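Local coordinates for protein peptide amidase (Stenotrophomonas maltophilia, PDB 1M22) that probably hydrolyses amide bonds, such as the C-terminal amide of peptides, as a member of the amidase signature family, at residues Y444-T448 with W468-I474; T128-E132 with G144-G150; T281-Y286 with F431-S435; A9-V13 with R229-D233; T324-E329 with A384-R389. One frame throughout, in Å; residues are numbered along the deposited sequence.

How the contacts relate
Contacts 1 and 4 touch: Ile474 CG2 of contact 1 packs on Val231 CG1 of contact 4 at 4.1 Å, joining helices 470-484 and 231-241. Contact 2 sits closest to the catalytic residues, with the side chain of Leu130 about 4 Å from that of Lys86 and the side chain of Ser131 about 4 Å from that of Ser165. The side chains of Ser446 in contact 1 and Glu434 in contact 3 lie about 10 and 11 Å from that of the nucleophile Ser189. Contact 5 is remote from these sites, but the side chain of Arg389 lies about 4 Å from a bound EPE buffer molecule. Contacts 4 and 5 stand on opposite sides of the chain's centre, their own centres 38 Å apart.

Contact 1 of 5, residues Y444-T448 with W468-I474; sequences YPSLT and WSEPKLI
Pro445 and Leu473 make the main apolar meeting between the residue just before strand 446-454 and the first turn of helix 470-484. The Leu473 branch CD1 comes across the proline at about a right angle and ends 3.7 Å from Pro445 CG, and the same methyl lies 3.6 Å from Pro445 O. Two residues on, inside the strand, Leu447 takes up the apolar packing: with CG anti to its backbone N (chi1 -168°), its CD1 reaches Ile474 CG1 at 4.2 Å and lies 4.0 Å from Leu473 O.

Polar atoms edge the same proline. Ser469 OG, at the N-cap position, is 3.4 Å from Pro445 CG, while its polar partner is Thr466 O. The Glu470 side chain bends at its second torsion (chi2 83°), bringing OE2 to 3.5 Å from Pro445 CB; that oxygen is hydrogen-bonded to Thr205 OG1, which also takes a bond from Trp468 N.

In the backbone, the short strand and helix segments run nearly parallel, at 20° with axes 9.3 Å apart, as helix packs on sheet in an alpha/beta layer. Leu447 and Ile474 both also lie on Leu202 of the adjoining strand 200-203.

Across this buried seam the two segments meet by van der Waals packing, so shape fit governs it, while Ser469 OG and Glu470 OE2 find their hydrogen-bond partners in Thr466 and Thr205.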
# COMPACT_ATOMS: atom_id res chain seq x y z
N TYR A 444 -4.00 3.77 -12.71
CA TYR A 444 -2.68 4.30 -13.03
C TYR A 444 -1.76 4.31 -11.81
O TYR A 444 -2.23 4.31 -10.67
CB TYR A 444 -2.80 5.72 -13.58
CG TYR A 444 -3.42 5.83 -14.96
CD1 TYR A 444 -3.87 4.70 -15.65
CD2 TYR A 444 -3.55 7.07 -15.57
CE1 TYR A 444 -4.44 4.82 -16.93
CE2 TYR A 444 -4.12 7.20 -16.83
CZ TYR A 444 -4.56 6.08 -17.50
OH TYR A 444 -5.11 6.22 -18.76
N PRO A 445 -0.44 4.35 -12.02
CA PRO A 445 0.50 4.36 -10.90
C PRO A 445 0.60 5.66 -10.11
O PRO A 445 0.50 6.76 -10.66
CB PRO A 445 1.82 3.98 -11.56
CG PRO A 445 1.71 4.67 -12.90
CD PRO A 445 0.27 4.36 -13.31
N SER A 446 0.80 5.51 -8.80
CA SER A 446 0.96 6.64 -7.91
C SER A 446 2.03 6.25 -6.89
O SER A 446 2.22 5.07 -6.60
CB SER A 446 -0.35 7.01 -7.22
OG SER A 446 -0.85 5.94 -6.43
N LEU A 447 2.73 7.25 -6.36
CA LEU A 447 3.83 6.99 -5.43
C LEU A 447 3.99 8.19 -4.51
O LEU A 447 4.11 9.32 -4.97
CB LEU A 447 5.11 6.79 -6.25
CG LEU A 447 6.42 6.23 -5.69
CD1 LEU A 447 7.41 6.04 -6.83
CD2 LEU A 447 6.99 7.18 -4.65
N THR A 448 3.99 7.94 -3.20
CA THR A 448 4.17 9.03 -2.24
C THR A 448 5.53 8.92 -1.57
O THR A 448 5.99 7.83 -1.24
CB THR A 448 3.04 9.03 -1.16
OG1 THR A 448 3.23 10.15 -0.28
CG2 THR A 448 3.05 7.74 -0.35
N TRP A 468 1.59 2.28 -16.77
CA TRP A 468 2.91 1.69 -17.00
C TRP A 468 4.10 2.64 -16.87
O TRP A 468 5.20 2.31 -17.32
CB TRP A 468 2.93 1.00 -18.37
CG TRP A 468 1.68 0.19 -18.64
CD1 TRP A 468 0.75 0.43 -19.61
CD2 TRP A 468 1.21 -0.94 -17.90
NE1 TRP A 468 -0.28 -0.48 -19.51
CE2 TRP A 468 -0.02 -1.34 -18.47
CE3 TRP A 468 1.71 -1.66 -16.80
CZ2 TRP A 468 -0.76 -2.42 -17.98
CZ3 TRP A 468 0.97 -2.74 -16.32
CH2 TRP A 468 -0.25 -3.11 -16.91
N SER A 469 3.90 3.79 -16.24
CA SER A 469 4.99 4.76 -16.08
C SER A 469 5.80 4.60 -14.80
O SER A 469 6.51 5.52 -14.40
CB SER A 469 4.43 6.19 -16.16
OG SER A 469 3.56 6.47 -15.08
N GLU A 470 5.72 3.43 -14.16
CA GLU A 470 6.48 3.20 -12.93
C GLU A 470 7.97 3.51 -13.05
O GLU A 470 8.55 4.11 -12.15
CB GLU A 470 6.32 1.76 -12.44
CG GLU A 470 4.93 1.40 -11.93
CD GLU A 470 3.97 1.02 -13.04
OE1 GLU A 470 4.40 0.91 -14.21
OE2 GLU A 470 2.79 0.81 -12.73
N PRO A 471 8.62 3.10 -14.15
CA PRO A 471 10.05 3.40 -14.26
C PRO A 471 10.34 4.90 -14.13
O PRO A 471 11.25 5.30 -13.40
CB PRO A 471 10.41 2.87 -15.65
CG PRO A 471 9.46 1.71 -15.82
CD PRO A 471 8.16 2.28 -15.29
N LYS A 472 9.56 5.71 -14.83
CA LYS A 472 9.74 7.16 -14.80
C LYS A 472 9.37 7.75 -13.44
O LYS A 472 10.06 8.63 -12.92
CB LYS A 472 8.89 7.82 -15.89
CG LYS A 472 9.06 9.33 -15.97
CD LYS A 472 8.03 9.97 -16.90
CE LYS A 472 8.20 9.50 -18.34
NZ LYS A 472 7.20 10.15 -19.23
N LEU A 473 8.28 7.26 -12.85
CA LEU A 473 7.87 7.77 -11.55
C LEU A 473 8.93 7.48 -10.49
O LEU A 473 9.19 8.31 -9.62
CB LEU A 473 6.53 7.16 -11.11
CG LEU A 473 5.30 7.62 -11.89
CD1 LEU A 473 4.05 7.01 -11.24
CD2 LEU A 473 5.21 9.14 -11.88
N ILE A 474 9.54 6.30 -10.57
CA ILE A 474 10.57 5.94 -9.61
C ILE A 474 11.80 6.83 -9.78
O ILE A 474 12.37 7.29 -8.79
CB ILE A 474 10.95 4.45 -9.76
CG1 ILE A 474 9.81 3.59 -9.20
CG2 ILE A 474 12.26 4.16 -9.02
CD1 ILE A 474 9.96 2.10 -9.45

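Contact 2 of 5, residues T128-E132 with G144-G150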
# COMPACT_ATOMS: atom_id res chain seq x y z
N THR A 128 -0.01 -8.03 8.70
CA THR A 128 -0.32 -6.76 9.34
C THR A 128 -1.81 -6.44 9.37
O THR A 128 -2.58 -6.83 8.49
CB THR A 128 0.42 -5.59 8.65
OG1 THR A 128 0.20 -5.65 7.24
CG2 THR A 128 1.91 -5.67 8.95
N ASN A 129 -2.20 -5.72 10.41
CA ASN A 129 -3.59 -5.32 10.59
C ASN A 129 -4.01 -4.35 9.50
O ASN A 129 -3.19 -3.67 8.88
CB ASN A 129 -3.78 -4.70 11.98
CG ASN A 129 -5.23 -4.55 12.36
OD1 ASN A 129 -6.06 -5.40 12.04
ND2 ASN A 129 -5.55 -3.48 13.08
N LEU A 130 -5.32 -4.27 9.28
CA LEU A 130 -5.89 -3.40 8.27
C LEU A 130 -7.30 -3.02 8.70
O LEU A 130 -7.89 -3.68 9.55
CB LEU A 130 -5.98 -4.13 6.93
CG LEU A 130 -6.93 -5.34 6.89
CD1 LEU A 130 -7.30 -5.67 5.45
CD2 LEU A 130 -6.27 -6.55 7.56
N SER A 131 -7.82 -1.95 8.11
CA SER A 131 -9.21 -1.58 8.38
C SER A 131 -9.96 -2.83 7.92
O SER A 131 -9.69 -3.34 6.83
CB SER A 131 -9.60 -0.38 7.52
OG SER A 131 -8.74 0.72 7.78
N GLU A 132 -10.88 -3.33 8.74
CA GLU A 132 -11.59 -4.56 8.39
C GLU A 132 -12.16 -4.55 6.97
O GLU A 132 -12.78 -3.58 6.54
CB GLU A 132 -12.72 -4.84 9.39
CG GLU A 132 -12.94 -6.33 9.60
CD GLU A 132 -14.12 -6.62 10.50
OE1 GLU A 132 -15.27 -6.54 10.01
OE2 GLU A 132 -13.90 -6.92 11.69
N GLY A 144 -7.84 1.69 10.39
CA GLY A 144 -6.91 0.91 11.18
C GLY A 144 -7.51 -0.01 12.21
O GLY A 144 -6.78 -0.63 12.99
N TRP A 145 -8.84 -0.11 12.24
CA TRP A 145 -9.50 -0.99 13.20
C TRP A 145 -10.09 -2.24 12.56
O TRP A 145 -10.65 -2.18 11.47
CB TRP A 145 -10.64 -0.26 13.92
CG TRP A 145 -11.38 -1.16 14.89
CD1 TRP A 145 -11.05 -1.40 16.20
CD2 TRP A 145 -12.48 -2.03 14.59
NE1 TRP A 145 -11.88 -2.36 16.72
CE2 TRP A 145 -12.77 -2.77 15.76
CE3 TRP A 145 -13.25 -2.26 13.44
CZ2 TRP A 145 -13.79 -3.72 15.81
CZ3 TRP A 145 -14.27 -3.21 13.49
CH2 TRP A 145 -14.53 -3.93 14.68
N SER A 146 -9.95 -3.36 13.25
CA SER A 146 -10.56 -4.61 12.81
C SER A 146 -10.90 -5.38 14.08
O SER A 146 -10.29 -5.17 15.13
CB SER A 146 -9.61 -5.43 11.91
OG SER A 146 -8.57 -6.03 12.64
N ALA A 147 -11.88 -6.27 14.00
CA ALA A 147 -12.28 -7.03 15.18
C ALA A 147 -11.19 -7.98 15.65
O ALA A 147 -10.98 -8.16 16.85
CB ALA A 147 -13.56 -7.80 14.89
N ARG A 148 -10.48 -8.58 14.70
CA ARG A 148 -9.42 -9.52 15.04
C ARG A 148 -8.11 -8.86 15.43
O ARG A 148 -7.39 -9.37 16.29
CB ARG A 148 -9.19 -10.48 13.87
CG ARG A 148 -8.10 -11.51 14.11
CD ARG A 148 -8.15 -12.63 13.08
NE ARG A 148 -7.07 -13.59 13.26
CZ ARG A 148 -5.95 -13.62 12.53
NH1 ARG A 148 -5.77 -12.74 11.56
NH2 ARG A 148 -5.02 -14.52 12.79
N GLY A 149 -7.80 -7.72 14.83
CA GLY A 149 -6.54 -7.06 15.13
C GLY A 149 -6.60 -5.85 16.05
O GLY A 149 -5.56 -5.33 16.47
N GLY A 150 -7.80 -5.40 16.38
CA GLY A 150 -7.91 -4.24 17.24
C GLY A 150 -7.56 -2.97 16.49
O GLY A 150 -7.67 -2.90 15.26
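The loop that leaves strand 123-128 beside the catalytic residues is stitched to the small hairpin of strands 145-146 and 150-151, chiefly through Asn129 and Ser146. Ser146 OG donates to Asn129 OD1 at 2.7 Å, on a lone pair in the carbonyl plane, and accepts from Gly149 N, an ST motif inside the hairpin turn. The amide's other end, Asn129 ND2, donates to Gly150 O at 3.1 Å from above that carbonyl's plane, while Ser146 N reaches the same oxygen from the opposite face. Gly149 CA lies 3.5 Å from Asn129 OD1, its bare backbone packed close to the amide.

Farther along, Gly144 N donates almost straight (175°) to Ser131 OG at 2.9 Å, and Glu132 N bonds to Trp145 O at 3.0 Å. The extended Glu132 side chain carries OE2 to Ala147 N, 3.1 Å away, which meets it on the anti side; its OE1 forms a salt bridge with Arg137.

Leu130 touches Lys86 and Ser131 touches Ser165, both active-site residues, so this second-shell network of loop and hairpin borders the serine-serine-lysine centre characteristic of amidase signature enzymes.

Contact 3 of 5, residues T281-Y286 with F431-S435; sequences TPLLKY and FPGES
Thr281 leans on the tight turn at Gly433, and its side chain can be followed atom by atom. CB of Thr281 starts 3.4 Å from Gly433 O. From there OG1, placed between the backbone N and the carbonyl carbon (chi1 78°), donates to that same oxygen at 2.7 Å, in the carbonyl plane and on a lone pair. OG1 is also an acceptor: Leu283 N bonds to it at 3.2 Å, forming an ST turn at the start of the 3-10 segment 282-285. The methyl CG2 of Thr281, beside the backbone N, ends 3.8 Å from Ser435 OG.

Gly433 holds the third position of a type II beta turn running from Phe431 to Glu434, with the positive phi that such a turn needs; its bare CA lets Thr281 and the N-H of Leu283 come close to the turn. Leu283 packs beside Thr281 on the same carbonyl, its CB 3.6 Å from Gly433 O and its CD2 4.1 Å from Glu434 CA.

At the other end the two rings make a T-shaped pair. Tyr286 points its edge at a face of Phe431, with planes at 70° and centroids 5.3 Å apart. CE2 of Tyr286 stands above the rim of that face, and Tyr286 OH, 3.7 Å from Phe431 CZ, is hydrogen-bonded to the backbone N of Val420.

The contact therefore joins two loops: one leads from strand 275-279 into helix 289-302, the other precedes helix 436-442, and Leu283 rests on Pro416 at the end of the neighbouring strand 412-416.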
# COMPACT_ATOMS: atom_id res chain seq x y z
N THR A 281 -5.43 22.48 -5.87
CA THR A 281 -6.62 22.10 -5.12
C THR A 281 -6.49 22.75 -3.75
O THR A 281 -5.42 23.25 -3.39
CB THR A 281 -6.73 20.57 -4.90
OG1 THR A 281 -5.85 20.16 -3.85
CG2 THR A 281 -6.38 19.81 -6.18
N PRO A 282 -7.58 22.77 -2.97
CA PRO A 282 -7.57 23.38 -1.64
C PRO A 282 -6.55 22.76 -0.69
O PRO A 282 -6.18 23.38 0.31
CB PRO A 282 -9.00 23.17 -1.16
CG PRO A 282 -9.79 23.25 -2.42
CD PRO A 282 -8.96 22.41 -3.37
N LEU A 283 -6.08 21.56 -1.00
CA LEU A 283 -5.11 20.89 -0.15
C LEU A 283 -3.80 21.68 -0.06
O LEU A 283 -3.05 21.54 0.91
CB LEU A 283 -4.84 19.47 -0.66
CG LEU A 283 -4.05 18.54 0.26
CD1 LEU A 283 -4.73 18.44 1.62
CD2 LEU A 283 -3.94 17.16 -0.38
N LEU A 284 -3.52 22.51 -1.06
CA LEU A 284 -2.31 23.31 -1.06
C LEU A 284 -2.35 24.37 0.04
O LEU A 284 -1.31 24.87 0.48
CB LEU A 284 -2.13 24.02 -2.41
CG LEU A 284 -1.93 23.17 -3.67
CD1 LEU A 284 -1.83 24.09 -4.88
CD2 LEU A 284 -0.68 22.32 -3.54
N LYS A 285 -3.56 24.70 0.49
CA LYS A 285 -3.74 25.71 1.54
C LYS A 285 -4.05 25.10 2.90
O LYS A 285 -4.42 25.82 3.84
CB LYS A 285 -4.84 26.69 1.14
CG LYS A 285 -4.64 27.33 -0.23
CD LYS A 285 -3.25 27.94 -0.38
CE LYS A 285 -3.02 29.09 0.60
NZ LYS A 285 -1.66 29.67 0.44
N TYR A 286 -3.91 23.79 3.01
CA TYR A 286 -4.14 23.09 4.26
C TYR A 286 -3.19 23.71 5.29
O TYR A 286 -2.06 24.05 4.97
CB TYR A 286 -3.84 21.60 4.05
CG TYR A 286 -4.01 20.70 5.25
CD1 TYR A 286 -2.96 20.50 6.14
CD2 TYR A 286 -5.20 20.02 5.48
CE1 TYR A 286 -3.09 19.63 7.22
CE2 TYR A 286 -5.34 19.15 6.56
CZ TYR A 286 -4.28 18.95 7.42
OH TYR A 286 -4.40 18.07 8.47
N PHE A 431 -10.11 15.13 4.19
CA PHE A 431 -9.39 16.35 3.84
C PHE A 431 -9.68 16.75 2.39
O PHE A 431 -9.26 16.07 1.46
CB PHE A 431 -7.89 16.13 4.02
CG PHE A 431 -7.49 15.80 5.43
CD1 PHE A 431 -6.45 14.91 5.68
CD2 PHE A 431 -8.14 16.38 6.51
CE1 PHE A 431 -6.06 14.60 6.99
CE2 PHE A 431 -7.76 16.09 7.82
CZ PHE A 431 -6.72 15.19 8.06
N PRO A 432 -10.41 17.86 2.20
CA PRO A 432 -10.75 18.35 0.86
C PRO A 432 -9.54 18.67 -0.01
O PRO A 432 -8.57 19.26 0.46
CB PRO A 432 -11.59 19.59 1.15
CG PRO A 432 -12.23 19.26 2.46
CD PRO A 432 -11.08 18.66 3.23
N GLY A 433 -9.60 18.28 -1.28
CA GLY A 433 -8.50 18.57 -2.19
C GLY A 433 -7.54 17.45 -2.51
O GLY A 433 -6.56 17.68 -3.21
N GLU A 434 -7.81 16.24 -2.03
CA GLU A 434 -6.92 15.11 -2.33
C GLU A 434 -7.03 14.76 -3.81
O GLU A 434 -8.08 14.96 -4.42
CB GLU A 434 -7.29 13.89 -1.48
CG GLU A 434 -7.20 14.14 0.02
CD GLU A 434 -7.66 12.95 0.84
OE1 GLU A 434 -8.78 12.46 0.58
OE2 GLU A 434 -6.91 12.51 1.73
N SER A 435 -5.94 14.24 -4.38
CA SER A 435 -5.91 13.89 -5.79
C SER A 435 -5.60 12.43 -6.12
O SER A 435 -5.76 12.01 -7.27
CB SER A 435 -4.89 14.77 -6.52
OG SER A 435 -5.23 16.15 -6.43

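Contact 4 of 5, residues A9-V13 with R229-D233; sequences AETDV and RSVAD
Val13 and Ser230 each give a hydrogen bond to an aspartate across the contact. Val13 N donates to Asp233 OD1 at 2.8 Å and fairly straight (164°), coming from above the carboxylate plane. In return Ser230 OG donates to Asp12 OD1, also 2.8 Å away and also from above the plane. Methyl CG2 of Val13 packs 3.5 Å from Asp233 OD1, so that oxygen has both a backbone N-H and a hydrocarbon against it.

Both bonds gather where two helices begin. Asp12 is the N-cap residue of helix 13-21 but makes no capping bond of its own; Asp233 instead takes the N-H of Val13, in the first turn of that helix. Ser230 caps helix 231-241 in the usual way, accepting from Asp233 N at 3.2 Å while its own O-H donates to Asp12. The two carboxylates stand nearly perpendicular (87°), with OD1 of Asp12 3.5 Å from OD1 of Asp233, a like-charge approach that the two helix N-termini probably ease.

Around this core, a water sits between the segments, 2.7 Å from Thr11 O and 3.0 Å from Asp233 OD2. Thr11 O lies near the plane at the guanidinium edge of Arg229, whose NH1 bonds to the carbonyls of Val173 and Ala178. Glu10 turns back at its second torsion (chi2 -56°), bringing OE2 to 3.6 Å from Arg229 CD; its OE1 is salt-bridged to Arg487 near the C-terminus.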
# COMPACT_ATOMS: atom_id res chain seq x y z
N ALA A 9 17.73 0.14 12.22
CA ALA A 9 16.81 1.23 11.95
C ALA A 9 17.22 2.03 10.72
O ALA A 9 18.39 2.38 10.55
CB ALA A 9 16.73 2.15 13.17
N GLU A 10 16.24 2.30 9.86
CA GLU A 10 16.45 3.08 8.64
C GLU A 10 17.47 2.50 7.67
O GLU A 10 17.98 3.21 6.81
CB GLU A 10 16.86 4.51 9.00
CG GLU A 10 15.94 5.21 9.98
CD GLU A 10 14.49 5.23 9.52
OE1 GLU A 10 14.23 5.72 8.40
OE2 GLU A 10 13.62 4.75 10.27
N THR A 11 17.77 1.21 7.80
CA THR A 11 18.74 0.57 6.91
C THR A 11 18.07 0.01 5.67
O THR A 11 17.14 -0.80 5.77
CB THR A 11 19.50 -0.55 7.64
OG1 THR A 11 20.06 -0.04 8.85
CG2 THR A 11 20.63 -1.09 6.76
N ASP A 12 18.53 0.44 4.50
CA ASP A 12 17.97 0.00 3.22
C ASP A 12 18.19 -1.47 2.93
O ASP A 12 19.13 -2.10 3.43
CB ASP A 12 18.55 0.82 2.07
CG ASP A 12 18.16 2.28 2.13
OD1 ASP A 12 16.95 2.56 2.24
OD2 ASP A 12 19.06 3.15 2.05
N VAL A 13 17.32 -2.02 2.08
CA VAL A 13 17.40 -3.41 1.68
C VAL A 13 18.76 -3.75 1.10
O VAL A 13 19.36 -4.77 1.45
CB VAL A 13 16.30 -3.74 0.64
CG1 VAL A 13 16.51 -5.13 0.07
CG2 VAL A 13 14.92 -3.64 1.29
N ARG A 229 10.64 2.47 3.69
CA ARG A 229 11.12 3.75 4.19
C ARG A 229 11.83 4.56 3.11
O ARG A 229 11.99 5.77 3.25
CB ARG A 229 12.07 3.52 5.37
CG ARG A 229 11.36 2.99 6.62
CD ARG A 229 12.37 2.61 7.70
NE ARG A 229 13.25 1.53 7.26
CZ ARG A 229 12.92 0.24 7.27
NH1 ARG A 229 11.74 -0.15 7.72
NH2 ARG A 229 13.79 -0.66 6.82
N SER A 230 12.22 3.89 2.02
CA SER A 230 12.92 4.56 0.93
C SER A 230 12.42 4.10 -0.43
O SER A 230 11.86 3.01 -0.57
CB SER A 230 14.42 4.28 1.02
OG SER A 230 14.69 2.92 0.70
N VAL A 231 12.64 4.94 -1.43
CA VAL A 231 12.24 4.62 -2.79
C VAL A 231 13.03 3.42 -3.31
O VAL A 231 12.48 2.57 -4.01
CB VAL A 231 12.45 5.84 -3.73
CG1 VAL A 231 12.14 5.45 -5.18
CG2 VAL A 231 11.55 6.99 -3.29
N ALA A 232 14.31 3.33 -2.95
CA ALA A 232 15.13 2.20 -3.39
C ALA A 232 14.55 0.88 -2.88
O ALA A 232 14.52 -0.12 -3.60
CB ALA A 232 16.56 2.38 -2.90
N ASP A 233 14.11 0.86 -1.62
CA ASP A 233 13.52 -0.35 -1.05
C ASP A 233 12.22 -0.70 -1.77
O ASP A 233 11.96 -1.87 -2.05
CB ASP A 233 13.25 -0.15 0.45
CG ASP A 233 14.50 -0.19 1.30
OD1 ASP A 233 15.62 -0.29 0.73
OD2 ASP A 233 14.38 -0.14 2.54
O HOH W 1 15.14 -2.15 4.61

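Contact 5 of 5, residues T324-E329 with A384-R389; sequences TLLLYE and AYIRAR
One face of the Tyr328 ring carries Tyr385 CB, which stands over its centre as a CH-pi contact 3.7 Å from the centroid. The two tyrosine rings are near parallel (22°) yet offset, with centroids 5.3 Å from each other and little ring-on-ring overlap, and Tyr328 CB instead approaches Tyr385 CD1 at 3.5 Å. The edge of the Tyr385 ring meets Leu325 CA and, at its hydroxyl end, Glu329 OE2. Tyr385 also lies against its own helix neighbour one turn on: its CE2 sits over the rim of one face of the Arg389 guanidinium.

The polar bond follows from this placement. With CG anti to the backbone N (chi1 159°), Tyr385 sends its ring across helix 319-340, and OH donates to Glu329 OE2 at 2.6 Å, meeting the carboxylate on its anti side. The carboxylate plane stands steeply to the ring. Arg389 NH1 gives only a weak bond to the same hydroxyl.

Smaller groups fill the rest of the crossing: Thr324 CG2 packs 3.7 Å from Ala388 CB, and Leu325 CD2 touches Arg389 CA at 4.0 Å. The two helix segments cross at -124° with axes 9.0 Å apart.

Glu329 is further held by Ser218 OG at OE1 and Ser220 OG at OE2. A buried carboxylate with hydroxyl partners at both oxygens, and an arginine nearby, is consistent with the charged form, so a largely apolar and aromatic packing is joined by a single hydrogen bond between the two segments.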
# COMPACT_ATOMS: atom_id res chain seq x y z
N THR A 324 -20.56 3.00 -7.40
CA THR A 324 -21.34 1.95 -8.04
C THR A 324 -20.50 0.75 -8.45
O THR A 324 -20.84 -0.39 -8.11
CB THR A 324 -22.06 2.50 -9.29
OG1 THR A 324 -23.00 3.50 -8.89
CG2 THR A 324 -22.79 1.38 -10.02
N LEU A 325 -19.40 0.98 -9.16
CA LEU A 325 -18.59 -0.15 -9.61
C LEU A 325 -17.99 -0.94 -8.45
O LEU A 325 -17.88 -2.16 -8.52
CB LEU A 325 -17.50 0.33 -10.58
CG LEU A 325 -16.25 1.05 -10.08
CD1 LEU A 325 -15.19 0.02 -9.69
CD2 LEU A 325 -15.72 1.95 -11.18
N LEU A 326 -17.62 -0.26 -7.37
CA LEU A 326 -17.05 -0.94 -6.22
C LEU A 326 -18.05 -1.89 -5.56
O LEU A 326 -17.70 -3.00 -5.18
CB LEU A 326 -16.54 0.06 -5.18
CG LEU A 326 -15.35 0.94 -5.59
CD1 LEU A 326 -14.96 1.85 -4.44
CD2 LEU A 326 -14.17 0.06 -5.99
N LEU A 327 -19.30 -1.45 -5.43
CA LEU A 327 -20.33 -2.29 -4.82
C LEU A 327 -20.55 -3.56 -5.63
O LEU A 327 -20.58 -4.66 -5.08
CB LEU A 327 -21.64 -1.51 -4.70
CG LEU A 327 -21.66 -0.37 -3.68
CD1 LEU A 327 -22.89 0.50 -3.88
CD2 LEU A 327 -21.63 -0.94 -2.27
N TYR A 328 -20.70 -3.41 -6.95
CA TYR A 328 -20.91 -4.57 -7.81
C TYR A 328 -19.72 -5.51 -7.83
O TYR A 328 -19.87 -6.73 -7.71
CB TYR A 328 -21.21 -4.13 -9.24
CG TYR A 328 -22.64 -3.68 -9.49
CD1 TYR A 328 -23.09 -2.44 -9.05
CD2 TYR A 328 -23.52 -4.50 -10.18
CE1 TYR A 328 -24.40 -2.02 -9.30
CE2 TYR A 328 -24.83 -4.09 -10.44
CZ TYR A 328 -25.26 -2.85 -9.99
OH TYR A 328 -26.55 -2.44 -10.25
N GLU A 329 -18.53 -4.95 -7.99
CA GLU A 329 -17.33 -5.78 -8.06
C GLU A 329 -16.99 -6.44 -6.73
O GLU A 329 -16.43 -7.53 -6.71
CB GLU A 329 -16.16 -4.95 -8.60
CG GLU A 329 -16.39 -4.51 -10.04
CD GLU A 329 -15.20 -3.80 -10.66
OE1 GLU A 329 -14.13 -3.76 -10.03
OE2 GLU A 329 -15.35 -3.29 -11.79
N ALA A 384 -26.26 -0.53 -15.77
CA ALA A 384 -25.85 0.57 -14.90
C ALA A 384 -24.42 0.38 -14.41
O ALA A 384 -23.66 1.34 -14.30
CB ALA A 384 -26.80 0.68 -13.72
N TYR A 385 -24.06 -0.86 -14.11
CA TYR A 385 -22.71 -1.16 -13.64
C TYR A 385 -21.73 -0.98 -14.79
O TYR A 385 -20.69 -0.34 -14.64
CB TYR A 385 -22.61 -2.59 -13.11
CG TYR A 385 -21.19 -3.11 -13.10
CD1 TYR A 385 -20.25 -2.59 -12.22
CD2 TYR A 385 -20.78 -4.07 -14.02
CE1 TYR A 385 -18.92 -3.01 -12.26
CE2 TYR A 385 -19.46 -4.49 -14.08
CZ TYR A 385 -18.53 -3.96 -13.19
OH TYR A 385 -17.22 -4.37 -13.28
N ILE A 386 -22.07 -1.55 -15.95
CA ILE A 386 -21.21 -1.44 -17.12
C ILE A 386 -20.92 0.02 -17.44
O ILE A 386 -19.78 0.39 -17.71
CB ILE A 386 -21.85 -2.14 -18.34
CG1 ILE A 386 -21.98 -3.64 -18.05
CG2 ILE A 386 -21.01 -1.90 -19.59
CD1 ILE A 386 -22.61 -4.45 -19.18
N ARG A 387 -21.95 0.86 -17.40
CA ARG A 387 -21.77 2.28 -17.68
C ARG A 387 -20.87 2.93 -16.63
O ARG A 387 -19.97 3.69 -16.97
CB ARG A 387 -23.12 3.00 -17.71
CG ARG A 387 -24.08 2.52 -18.78
CD ARG A 387 -25.20 3.53 -19.02
NE ARG A 387 -26.04 3.75 -17.84
CZ ARG A 387 -26.99 2.91 -17.44
NH1 ARG A 387 -27.23 1.79 -18.11
NH2 ARG A 387 -27.70 3.19 -16.35
N ALA A 388 -21.12 2.61 -15.36
CA ALA A 388 -20.33 3.17 -14.27
C ALA A 388 -18.85 2.82 -14.38
O ALA A 388 -17.99 3.68 -14.23
CB ALA A 388 -20.89 2.69 -12.93
N ARG A 389 -18.57 1.55 -14.64
CA ARG A 389 -17.18 1.09 -14.76
C ARG A 389 -16.49 1.85 -15.89
O ARG A 389 -15.36 2.32 -15.74
CB ARG A 389 -17.14 -0.41 -15.05
CG ARG A 389 -15.73 -0.99 -15.14
CD ARG A 389 -15.77 -2.49 -15.36
NE ARG A 389 -16.43 -2.84 -16.62
CZ ARG A 389 -16.74 -4.08 -16.98
NH1 ARG A 389 -16.46 -5.10 -16.17
NH2 ARG A 389 -17.34 -4.31 -18.14